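Side-chain contacts in SusD superfamily protein (Bacteroides thetaiotaomicron VPI-5482, PDB 3HDX), which probably binds polysaccharide at the outer membrane of the bacterium to serve carbohydrate uptake: residues 17-20 with 21-24; 77-80 with 81-84; 399-402 with 403-407; 411-414 with 415-419; 445-448 with 449-452. All coordinates share one frame; numbering follows the deposited sequence.

Interaction 1 (17-20 with 21-24); sequences ALMG and VYGL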
# COMPACT_ATOMS: atom_id res chain seq x y z
N ALA A 17 -4.51 -15.14 -17.87
CA ALA A 17 -4.06 -13.77 -18.14
C ALA A 17 -4.45 -12.83 -17.00
O ALA A 17 -3.65 -11.98 -16.59
CB ALA A 17 -4.60 -13.25 -19.50
N LEU A 18 -5.67 -12.98 -16.49
CA LEU A 18 -6.14 -12.13 -15.37
C LEU A 18 -5.22 -12.36 -14.16
O LEU A 18 -4.71 -11.41 -13.54
CB LEU A 18 -7.60 -12.45 -14.99
CG LEU A 18 -8.14 -11.72 -13.77
CD1 LEU A 18 -8.11 -10.19 -13.99
CD2 LEU A 18 -9.56 -12.26 -13.38
N MSE A 19 -5.01 -13.64 -13.82
CA MSE A 19 -4.14 -13.97 -12.67
C MSE A 19 -2.72 -13.44 -12.91
O MSE A 19 -2.04 -13.00 -11.96
CB MSE A 19 -4.18 -15.47 -12.34
CG MSE A 19 -5.60 -15.98 -11.96
SE MSE A 19 -6.58 -14.92 -10.64
CE MSE A 19 -8.37 -15.46 -11.07
N GLY A 20 -2.29 -13.39 -14.18
CA GLY A 20 -1.01 -12.82 -14.52
C GLY A 20 -0.90 -11.33 -14.24
O GLY A 20 0.16 -10.88 -13.81
N VAL A 21 -1.98 -10.57 -14.48
CA VAL A 21 -1.96 -9.12 -14.17
C VAL A 21 -1.82 -8.93 -12.64
O VAL A 21 -1.03 -8.08 -12.18
CB VAL A 21 -3.18 -8.37 -14.73
CG1 VAL A 21 -3.06 -6.87 -14.44
CG2 VAL A 21 -3.30 -8.62 -16.27
N TYR A 22 -2.55 -9.73 -11.85
CA TYR A 22 -2.38 -9.73 -10.39
C TYR A 22 -0.94 -10.05 -10.00
O TYR A 22 -0.37 -9.40 -9.13
CB TYR A 22 -3.32 -10.70 -9.68
CG TYR A 22 -4.75 -10.19 -9.49
CD1 TYR A 22 -5.06 -9.34 -8.43
CD2 TYR A 22 -5.78 -10.55 -10.34
CE1 TYR A 22 -6.35 -8.83 -8.23
CE2 TYR A 22 -7.07 -10.07 -10.17
CZ TYR A 22 -7.37 -9.23 -9.08
OH TYR A 22 -8.64 -8.77 -8.91
N GLY A 23 -0.37 -11.06 -10.63
CA GLY A 23 0.99 -11.46 -10.34
C GLY A 23 2.02 -10.39 -10.61
O GLY A 23 2.95 -10.18 -9.81
N LEU A 24 1.85 -9.72 -11.75
CA LEU A 24 2.73 -8.63 -12.13
C LEU A 24 2.61 -7.46 -11.15
O LEU A 24 3.61 -6.81 -10.87
CB LEU A 24 2.45 -8.17 -13.56
CG LEU A 24 2.85 -9.17 -14.66
CD1 LEU A 24 2.24 -8.74 -15.99
CD2 LEU A 24 4.37 -9.26 -14.71
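Y22 lies against the turn of helix 11-30 that precedes it, with L18 and M19 as its neighbours. Starting at the backbone, Y22 CB rests 3.5 Å from M19 O. With chi1 at -80° the ring is set opposite Y22's own carbonyl carbon and swings back over the preceding turn. There Y22 CD2 comes 3.5 Å from L18 O, which sits at the ring edge close to its plane. One atom further out, Y22 CE2 meets L18 CD1 at 4.0 Å; the two side chains run alongside each other in the same direction. M19, present as selenomethionine, adds a Met-aromatic contact: its SE is 5.4 Å from the centroid of the Y22 ring, an oblique approach 51° off the ring normal. At the tip, Y22 OH is hydrogen-bonded to Q113 and to the backbone N of F194, so the OH is fixed by partners beyond the helix.

The same carbonyl that touches the ring edge also takes the helical bond from Y22 N to L18 O, 3.2 Å long and nearly straight at 168°. Further round the helix, V21 CG2 packs 3.4 Å from A17 O, and L24 CG lies 3.3 Å from G20 O. L18 and V21 both face helix 104-129, while L24 reaches helix 76-91.

Chemically, the ring carbons of the tyrosine pack along the helix through dispersion contacts with L18 and the selenium, while its hydroxyl bonds to Q113 and F194 N, which should leave the ring little freedom to turn.

Interaction 2 (77-80 with 81-84); sequences RFYA and VINA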
# COMPACT_ATOMS: atom_id res chain seq x y z
N ARG A 77 8.92 -2.62 -13.99
CA ARG A 77 7.96 -3.52 -13.39
C ARG A 77 6.54 -2.95 -13.29
O ARG A 77 5.57 -3.69 -13.37
CB ARG A 77 8.45 -4.04 -12.04
CG ARG A 77 8.63 -2.96 -10.99
CD ARG A 77 9.47 -3.45 -9.79
NE ARG A 77 9.60 -2.43 -8.74
CZ ARG A 77 10.47 -1.41 -8.75
NH1 ARG A 77 11.27 -1.19 -9.82
NH2 ARG A 77 10.56 -0.58 -7.70
N PHE A 78 6.43 -1.64 -13.14
CA PHE A 78 5.12 -0.98 -13.17
C PHE A 78 4.52 -0.97 -14.57
O PHE A 78 3.35 -1.28 -14.73
CB PHE A 78 5.19 0.40 -12.52
CG PHE A 78 5.43 0.31 -11.05
CD1 PHE A 78 4.33 0.14 -10.19
CD2 PHE A 78 6.70 0.28 -10.52
CE1 PHE A 78 4.52 0.01 -8.82
CE2 PHE A 78 6.87 0.13 -9.14
CZ PHE A 78 5.80 -0.00 -8.32
N TYR A 79 5.31 -0.62 -15.58
CA TYR A 79 4.84 -0.67 -16.97
C TYR A 79 4.51 -2.11 -17.39
O TYR A 79 3.62 -2.31 -18.23
CB TYR A 79 5.77 0.05 -17.95
CG TYR A 79 5.65 1.52 -17.75
CD1 TYR A 79 4.49 2.18 -18.20
CD2 TYR A 79 6.62 2.26 -17.11
CE1 TYR A 79 4.31 3.52 -17.97
CE2 TYR A 79 6.44 3.59 -16.90
CZ TYR A 79 5.29 4.23 -17.34
OH TYR A 79 5.14 5.56 -17.06
N ALA A 80 5.14 -3.12 -16.77
CA ALA A 80 4.74 -4.51 -17.06
C ALA A 80 3.28 -4.75 -16.68
O ALA A 80 2.54 -5.45 -17.40
CB ALA A 80 5.67 -5.53 -16.38
N VAL A 81 2.86 -4.18 -15.55
CA VAL A 81 1.45 -4.30 -15.13
C VAL A 81 0.54 -3.58 -16.13
O VAL A 81 -0.47 -4.12 -16.59
CB VAL A 81 1.23 -3.66 -13.75
CG1 VAL A 81 -0.29 -3.63 -13.39
CG2 VAL A 81 2.07 -4.35 -12.67
N ILE A 82 0.88 -2.32 -16.40
CA ILE A 82 0.08 -1.43 -17.26
C ILE A 82 -0.10 -2.08 -18.66
O ILE A 82 -1.19 -2.14 -19.17
CB ILE A 82 0.77 -0.05 -17.35
CG1 ILE A 82 0.65 0.67 -15.98
CG2 ILE A 82 0.21 0.82 -18.50
CD1 ILE A 82 1.72 1.77 -15.72
N ASN A 83 0.99 -2.60 -19.23
CA ASN A 83 0.93 -3.19 -20.56
C ASN A 83 0.11 -4.50 -20.57
O ASN A 83 -0.71 -4.74 -21.47
CB ASN A 83 2.36 -3.41 -21.09
CG ASN A 83 2.41 -3.49 -22.59
OD1 ASN A 83 1.63 -2.85 -23.27
ND2 ASN A 83 3.38 -4.22 -23.09
N ALA A 84 0.31 -5.35 -19.56
CA ALA A 84 -0.46 -6.60 -19.47
C ALA A 84 -1.96 -6.31 -19.34
O ALA A 84 -2.81 -6.98 -19.95
CB ALA A 84 0.04 -7.47 -18.32
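F78 O takes two backbone donors from the next turn: I82 N at 3.2 Å, almost straight at 169°, and V81 N at 3.1 Å through a weak, strongly bent bond. This is ordinary alpha-helical pairing within helix 76-91, one of the many helices of this SusD-family fold. The carbonyl is also walled by carbon, since V81 CB approaches F78 O to 3.3 Å and I82 CD1 comes to 3.6 Å from it.

One residue on, N83 N bonds to Y79 O at 2.8 Å, and N83 CB stays 3.3 Å from Y79 O. The end of N83's side chain leads away from the turn, its ND2 bonded to Y139 O. A84 N bonds to A80 O, continuing the helical pattern.

F78 CE2 sits over one face of the R77 guanidinium, displaced toward that group's rim. On the same flank F78 packs against A28 of helix 11-30 and A84 against L24, while R77 NE bonds to the carbonyl of A28 and NH2 to that of V72, which probably helps to offset the arginine's charge.

The side-chain contact across the turn is Y79 with I82, lying alongside each other and directed alike toward helix 104-129. Y79 OH bonds to P133 O, and W75 and F144 set rings edge-to-face with the tyrosine. I82 has CG1 opposite its carbonyl carbon (chi1 -70°) and extends outward to place CD1 near the tyrosine, 3.7 Å from Y79 CD1 and 3.9 Å from Y79 CE1.

Interaction 3 (399-402 with 403-407); sequences VSFK and KDFGN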
# COMPACT_ATOMS: atom_id res chain seq x y z
N VAL A 399 -9.93 10.24 23.47
CA VAL A 399 -9.52 11.61 23.55
C VAL A 399 -10.66 12.53 23.14
O VAL A 399 -11.63 12.10 22.52
CB VAL A 399 -8.25 11.92 22.74
CG1 VAL A 399 -7.02 11.17 23.36
CG2 VAL A 399 -8.45 11.56 21.22
N SER A 400 -10.54 13.80 23.54
CA SER A 400 -11.51 14.82 23.17
C SER A 400 -10.79 16.06 22.68
O SER A 400 -9.69 16.42 23.12
CB SER A 400 -12.47 15.11 24.32
OG SER A 400 -11.77 15.71 25.37
N PHE A 401 -11.42 16.74 21.73
CA PHE A 401 -10.79 17.87 21.06
C PHE A 401 -10.38 19.02 22.02
O PHE A 401 -9.25 19.50 21.94
CB PHE A 401 -11.69 18.33 19.88
CG PHE A 401 -11.04 19.29 18.92
CD1 PHE A 401 -9.71 19.12 18.49
CD2 PHE A 401 -11.78 20.34 18.35
CE1 PHE A 401 -9.13 19.99 17.58
CE2 PHE A 401 -11.19 21.20 17.39
CZ PHE A 401 -9.88 21.02 17.01
N LYS A 402 -11.28 19.40 22.93
CA LYS A 402 -10.95 20.50 23.86
C LYS A 402 -9.97 20.11 24.94
O LYS A 402 -8.89 20.72 25.06
CB LYS A 402 -12.23 21.10 24.47
CG LYS A 402 -11.99 22.30 25.35
CD LYS A 402 -13.33 22.87 25.83
CE LYS A 402 -13.13 23.91 26.91
NZ LYS A 402 -12.16 25.01 26.54
N LYS A 403 -10.30 19.06 25.68
CA LYS A 403 -9.45 18.62 26.81
C LYS A 403 -8.06 18.19 26.39
O LYS A 403 -7.08 18.56 27.06
CB LYS A 403 -10.13 17.48 27.57
CG LYS A 403 -9.43 17.02 28.85
CD LYS A 403 -10.15 15.83 29.47
CE LYS A 403 -10.07 14.65 28.51
NZ LYS A 403 -10.76 13.43 28.98
N ASP A 404 -7.96 17.43 25.29
CA ASP A 404 -6.65 16.86 24.88
C ASP A 404 -5.89 17.62 23.81
O ASP A 404 -4.65 17.46 23.73
CB ASP A 404 -6.85 15.40 24.49
CG ASP A 404 -7.43 14.61 25.61
OD1 ASP A 404 -6.84 14.69 26.72
OD2 ASP A 404 -8.41 13.88 25.45
N PHE A 405 -6.58 18.46 23.04
CA PHE A 405 -5.92 19.21 21.94
C PHE A 405 -6.13 20.70 22.01
O PHE A 405 -5.60 21.42 21.15
CB PHE A 405 -6.35 18.66 20.56
CG PHE A 405 -6.13 17.19 20.42
CD1 PHE A 405 -4.87 16.68 20.09
CD2 PHE A 405 -7.18 16.30 20.68
CE1 PHE A 405 -4.67 15.29 20.03
CE2 PHE A 405 -6.99 14.95 20.60
CZ PHE A 405 -5.74 14.43 20.27
N GLY A 406 -6.85 21.19 23.02
CA GLY A 406 -7.15 22.62 23.14
C GLY A 406 -7.88 23.20 21.94
O GLY A 406 -7.67 24.37 21.62
N ASN A 407 -8.70 22.38 21.26
CA ASN A 407 -9.38 22.76 20.03
C ASN A 407 -8.42 23.23 18.92
O ASN A 407 -8.80 24.00 18.05
CB ASN A 407 -10.50 23.80 20.31
CG ASN A 407 -11.65 23.23 21.17
OD1 ASN A 407 -11.91 22.05 21.19
ND2 ASN A 407 -12.36 24.11 21.86
O HOH W 1 -12.96 18.01 25.96
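With chi1 at -167°, F401 carries its ring opposite its own nitrogen, and the backbone of G406 and N407, both with positive phi, brings N407 CA over the centre of one face of that ring, a CH-pi contact 3.5 Å from the centroid. N407 turns its amide opposite its carbonyl carbon (chi1 -66°), which sets N407 OD1 3.3 Å from F401 CD2.

These residues wrap up the short helix 401-405. At its start S400 holds the N-cap position, and S400 N gives a 2.9 Å bond to D404 OD2, on the lone pair facing away from the other carboxylate oxygen; D404 OD1 bridges to R397. D404 N returns a bond to S400 O. At the far end the chain closes back on the first turn: N407 N reaches F401 O at 3.0 Å, and G406 N reaches K402 O at 2.9 Å.

F405 presents its edge to V399, with F405 CE2 3.7 Å from V399 CG2, and its CB meets F401 CD1 at 4.0 Å. Without the F401 ring, as with an alanine here, N407 CA would probably lose its aromatic floor and a gap would open beside F405 and L412. In chemical terms, this short surface helix is probably held by a carboxylate at its first turn and by the ring of its first residue, which N407 covers just past its end.

Interaction 4 (411-414 with 415-419); sequences SLIA and EIFEE. With EDO (1,2-ethanediol), chain E.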
# COMPACT_ATOMS: atom_id res chain seq x y z
N SER A 411 -2.75 20.36 16.16
CA SER A 411 -2.38 19.40 17.22
C SER A 411 -3.08 18.06 16.95
O SER A 411 -2.47 16.99 17.11
CB SER A 411 -2.76 19.90 18.63
OG SER A 411 -2.03 21.05 19.00
N LEU A 412 -4.37 18.12 16.57
CA LEU A 412 -5.12 16.90 16.25
C LEU A 412 -4.58 16.23 14.99
O LEU A 412 -4.42 15.01 14.96
CB LEU A 412 -6.63 17.21 16.16
CG LEU A 412 -7.53 16.02 15.77
CD1 LEU A 412 -7.32 14.89 16.79
CD2 LEU A 412 -9.02 16.41 15.73
N ILE A 413 -4.29 17.01 13.95
CA ILE A 413 -3.66 16.44 12.72
C ILE A 413 -2.37 15.71 13.07
O ILE A 413 -2.20 14.55 12.69
CB ILE A 413 -3.41 17.51 11.63
CG1 ILE A 413 -4.72 18.00 11.05
CG2 ILE A 413 -2.45 16.96 10.51
CD1 ILE A 413 -4.57 19.33 10.27
N ALA A 414 -1.53 16.33 13.89
CA ALA A 414 -0.24 15.70 14.24
C ALA A 414 -0.51 14.35 14.96
O ALA A 414 0.14 13.34 14.66
CB ALA A 414 0.64 16.65 15.08
N GLU A 415 -1.49 14.34 15.86
CA GLU A 415 -1.81 13.11 16.59
C GLU A 415 -2.39 11.98 15.71
O GLU A 415 -2.05 10.82 15.89
CB GLU A 415 -2.69 13.37 17.82
CG GLU A 415 -2.97 12.14 18.66
CD GLU A 415 -1.73 11.45 19.20
OE1 GLU A 415 -0.64 12.07 19.32
OE2 GLU A 415 -1.87 10.25 19.50
N ILE A 416 -3.23 12.35 14.75
CA ILE A 416 -3.74 11.39 13.76
C ILE A 416 -2.56 10.74 13.03
O ILE A 416 -2.54 9.51 12.86
CB ILE A 416 -4.70 12.03 12.76
CG1 ILE A 416 -6.01 12.48 13.46
CG2 ILE A 416 -5.06 11.06 11.61
CD1 ILE A 416 -6.87 13.44 12.72
N PHE A 417 -1.57 11.56 12.62
CA PHE A 417 -0.37 10.98 11.99
C PHE A 417 0.47 10.11 12.94
O PHE A 417 1.03 9.13 12.50
CB PHE A 417 0.44 12.03 11.26
CG PHE A 417 -0.17 12.37 9.95
CD1 PHE A 417 -0.02 11.50 8.87
CD2 PHE A 417 -0.94 13.51 9.77
CE1 PHE A 417 -0.60 11.79 7.63
CE2 PHE A 417 -1.50 13.78 8.55
CZ PHE A 417 -1.36 12.92 7.49
N GLU A 418 0.51 10.43 14.25
CA GLU A 418 1.20 9.54 15.19
C GLU A 418 0.44 8.23 15.35
O GLU A 418 1.05 7.19 15.53
CB GLU A 418 1.38 10.21 16.56
CG GLU A 418 2.29 11.40 16.53
CD GLU A 418 3.68 11.12 15.93
OE1 GLU A 418 4.28 10.11 16.30
OE2 GLU A 418 4.15 11.95 15.10
N GLU A 419 -0.89 8.29 15.31
CA GLU A 419 -1.69 7.05 15.37
C GLU A 419 -1.43 6.19 14.12
O GLU A 419 -1.32 4.95 14.21
CB GLU A 419 -3.17 7.32 15.61
CG GLU A 419 -3.94 6.03 16.04
CD GLU A 419 -3.51 5.46 17.38
OE1 GLU A 419 -2.97 6.19 18.25
OE2 GLU A 419 -3.76 4.25 17.58
C1 EDO E . 6.12 13.28 12.73
O1 EDO E . 5.66 11.92 12.86
C2 EDO E . 7.45 13.45 13.41
O2 EDO E . 8.40 12.60 12.76
O HOH W 2 2.66 13.81 13.70
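Helix 409-423 of the SusD-family region carries this turn, with an apolar row (L412, I413, I416, F417) packed against neighbouring helices and an acidic side beside a small bound molecule. In the apolar row I413 and F417 run alongside each other: I413 CG2 lies in the plane of the ring, at its edge, 3.8 Å from F417 CD2. That same ring atom is 3.3 Å from I413 O, the carbonyl that accepts F417 N. L412 CG touches I416 CD1 at 4.0 Å, and both residues pack on C375 of helix 363-376.

On the acidic side A414 O accepts E418 N and also a water at 2.7 Å, which donates again to E418 OE2 at 2.8 Å. E418 is bent at chi2 (-55°), folding its carboxylate back toward that water. OE2 of E418 further accepts O1 of a 1,2-ethanediol at 2.7 Å, probably from the crystallisation liquor, and OE1 forms a salt bridge with R421. Shortening E418 to an alanine is likely to leave R421 without this carboxylate and to cost the water its OE2 partner. With two donors on OE2 and an arginine on OE1, the glutamate is likely to stay ionised.

Interaction 5 (445-448 with 449-452); sequences EAFL and RLIS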
# COMPACT_ATOMS: atom_id res chain seq x y z
N GLU A 445 10.23 23.84 7.14
CA GLU A 445 10.55 24.49 5.87
C GLU A 445 11.51 23.67 5.03
O GLU A 445 11.38 23.66 3.81
CB GLU A 445 11.11 25.91 6.13
CG GLU A 445 10.06 26.91 6.59
CD GLU A 445 9.15 27.43 5.47
OE1 GLU A 445 9.53 27.29 4.29
OE2 GLU A 445 8.05 27.97 5.80
N ALA A 446 12.45 22.95 5.65
CA ALA A 446 13.38 22.10 4.89
C ALA A 446 12.63 20.98 4.18
O ALA A 446 12.88 20.71 3.02
CB ALA A 446 14.51 21.53 5.80
N PHE A 447 11.66 20.39 4.88
CA PHE A 447 10.81 19.34 4.28
C PHE A 447 9.91 19.97 3.20
O PHE A 447 9.73 19.41 2.13
CB PHE A 447 10.00 18.65 5.38
CG PHE A 447 9.43 17.30 5.03
CD1 PHE A 447 9.38 16.76 3.73
CD2 PHE A 447 8.89 16.54 6.06
CE1 PHE A 447 8.81 15.52 3.50
CE2 PHE A 447 8.33 15.28 5.82
CZ PHE A 447 8.31 14.78 4.54
N LEU A 448 9.33 21.15 3.46
CA LEU A 448 8.51 21.82 2.41
C LEU A 448 9.34 22.09 1.15
O LEU A 448 8.84 21.93 0.02
CB LEU A 448 7.88 23.11 2.94
CG LEU A 448 6.81 22.95 4.00
CD1 LEU A 448 6.55 24.32 4.70
CD2 LEU A 448 5.54 22.34 3.34
N ARG A 449 10.61 22.43 1.32
CA ARG A 449 11.49 22.64 0.15
C ARG A 449 11.77 21.32 -0.54
O ARG A 449 11.85 21.27 -1.75
CB ARG A 449 12.76 23.38 0.55
CG ARG A 449 13.80 23.56 -0.55
CD ARG A 449 14.76 22.43 -0.49
NE ARG A 449 15.77 22.55 -1.51
CZ ARG A 449 16.83 21.73 -1.58
NH1 ARG A 449 17.02 20.73 -0.70
NH2 ARG A 449 17.70 21.94 -2.55
N LEU A 450 11.98 20.25 0.23
CA LEU A 450 12.16 18.92 -0.36
C LEU A 450 10.95 18.54 -1.23
O LEU A 450 11.11 17.95 -2.31
CB LEU A 450 12.37 17.88 0.74
CG LEU A 450 12.89 16.51 0.31
CD1 LEU A 450 14.37 16.56 -0.10
CD2 LEU A 450 12.76 15.51 1.44
N ILE A 451 9.75 18.91 -0.78
CA ILE A 451 8.51 18.62 -1.54
C ILE A 451 8.50 19.44 -2.83
O ILE A 451 8.33 18.88 -3.91
CB ILE A 451 7.25 18.91 -0.71
CG1 ILE A 451 7.14 17.90 0.45
CG2 ILE A 451 5.97 18.85 -1.59
CD1 ILE A 451 6.17 18.31 1.56
N SER A 452 8.71 20.75 -2.71
CA SER A 452 8.63 21.62 -3.89
C SER A 452 9.74 21.35 -4.92
O SER A 452 9.52 21.52 -6.13
CB SER A 452 8.63 23.09 -3.48
OG SER A 452 9.84 23.47 -2.89
O HOH W 3 15.27 20.07 1.81
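F447 and I451 cross obliquely on one flank of the helix, the ring of the first leaning toward the branched chain of the second. F447 puts its CG opposite the backbone nitrogen, chi1 -161°, which swings the ring outward and slightly toward the following turn; I451 aims back toward the preceding turn. The two meet at F447 CD1, which is 4.1 Å from I451 CG1 and 4.2 Å from I451 CD1. The isoleucine carbons come at the ring on a slant. L450 CD2 also approaches F447 CD1, at 4.3 Å and again obliquely. I451 CG1 lies close to the backbone as well, 3.4 Å from F447 O, the carbonyl that accepts I451 N. A looser touch joins L448 CD2 to I451 CD1 at 4.5 Å.

All of this belongs to helix 445-453, a short surface helix of the SusD-family region. Its apolar flank settles on helix 430-441: F447 packs on L434 and Q438, and both L448 and I451 touch Q438 too. L450 turns instead toward N60 and F476.

The polar flank is led by R449, whose chain, bent at chi2 (-93°), reaches outward from the helix. A water spans the gap from its guanidinium to the backbone of the first turn: the water lies in the guanidinium plane, accepts from R449 NH1 at 3.1 Å, and donates to A446 O at 2.8 Å. A446 O meanwhile takes the helical bond from L450 N.

Overall arrangement
The five contacts form two touching pairs and one outlier. Interactions 1 and 2 sit on neighbouring helices with centres about 10 Å apart, and meet where L24 CD1 lies 3.5 Å from A84 CB. Across the chain's centre, interactions 3 and 4 have centres about 12 Å apart and share packing of F405 CE1 against E415 CB at 3.5 Å and of F401 on L412. Interaction 5 touches neither pair; its nearest atoms are about 10 Å from interaction 4 and about 19 Å from interaction 2. Interactions 1 and 3 are the most distant, centres about 48 Å apart. 1,2-Ethanediol molecules near interactions 1, 3, 4 and 5 probably come from the crystallisation liquor, though such molecules often settle in pockets.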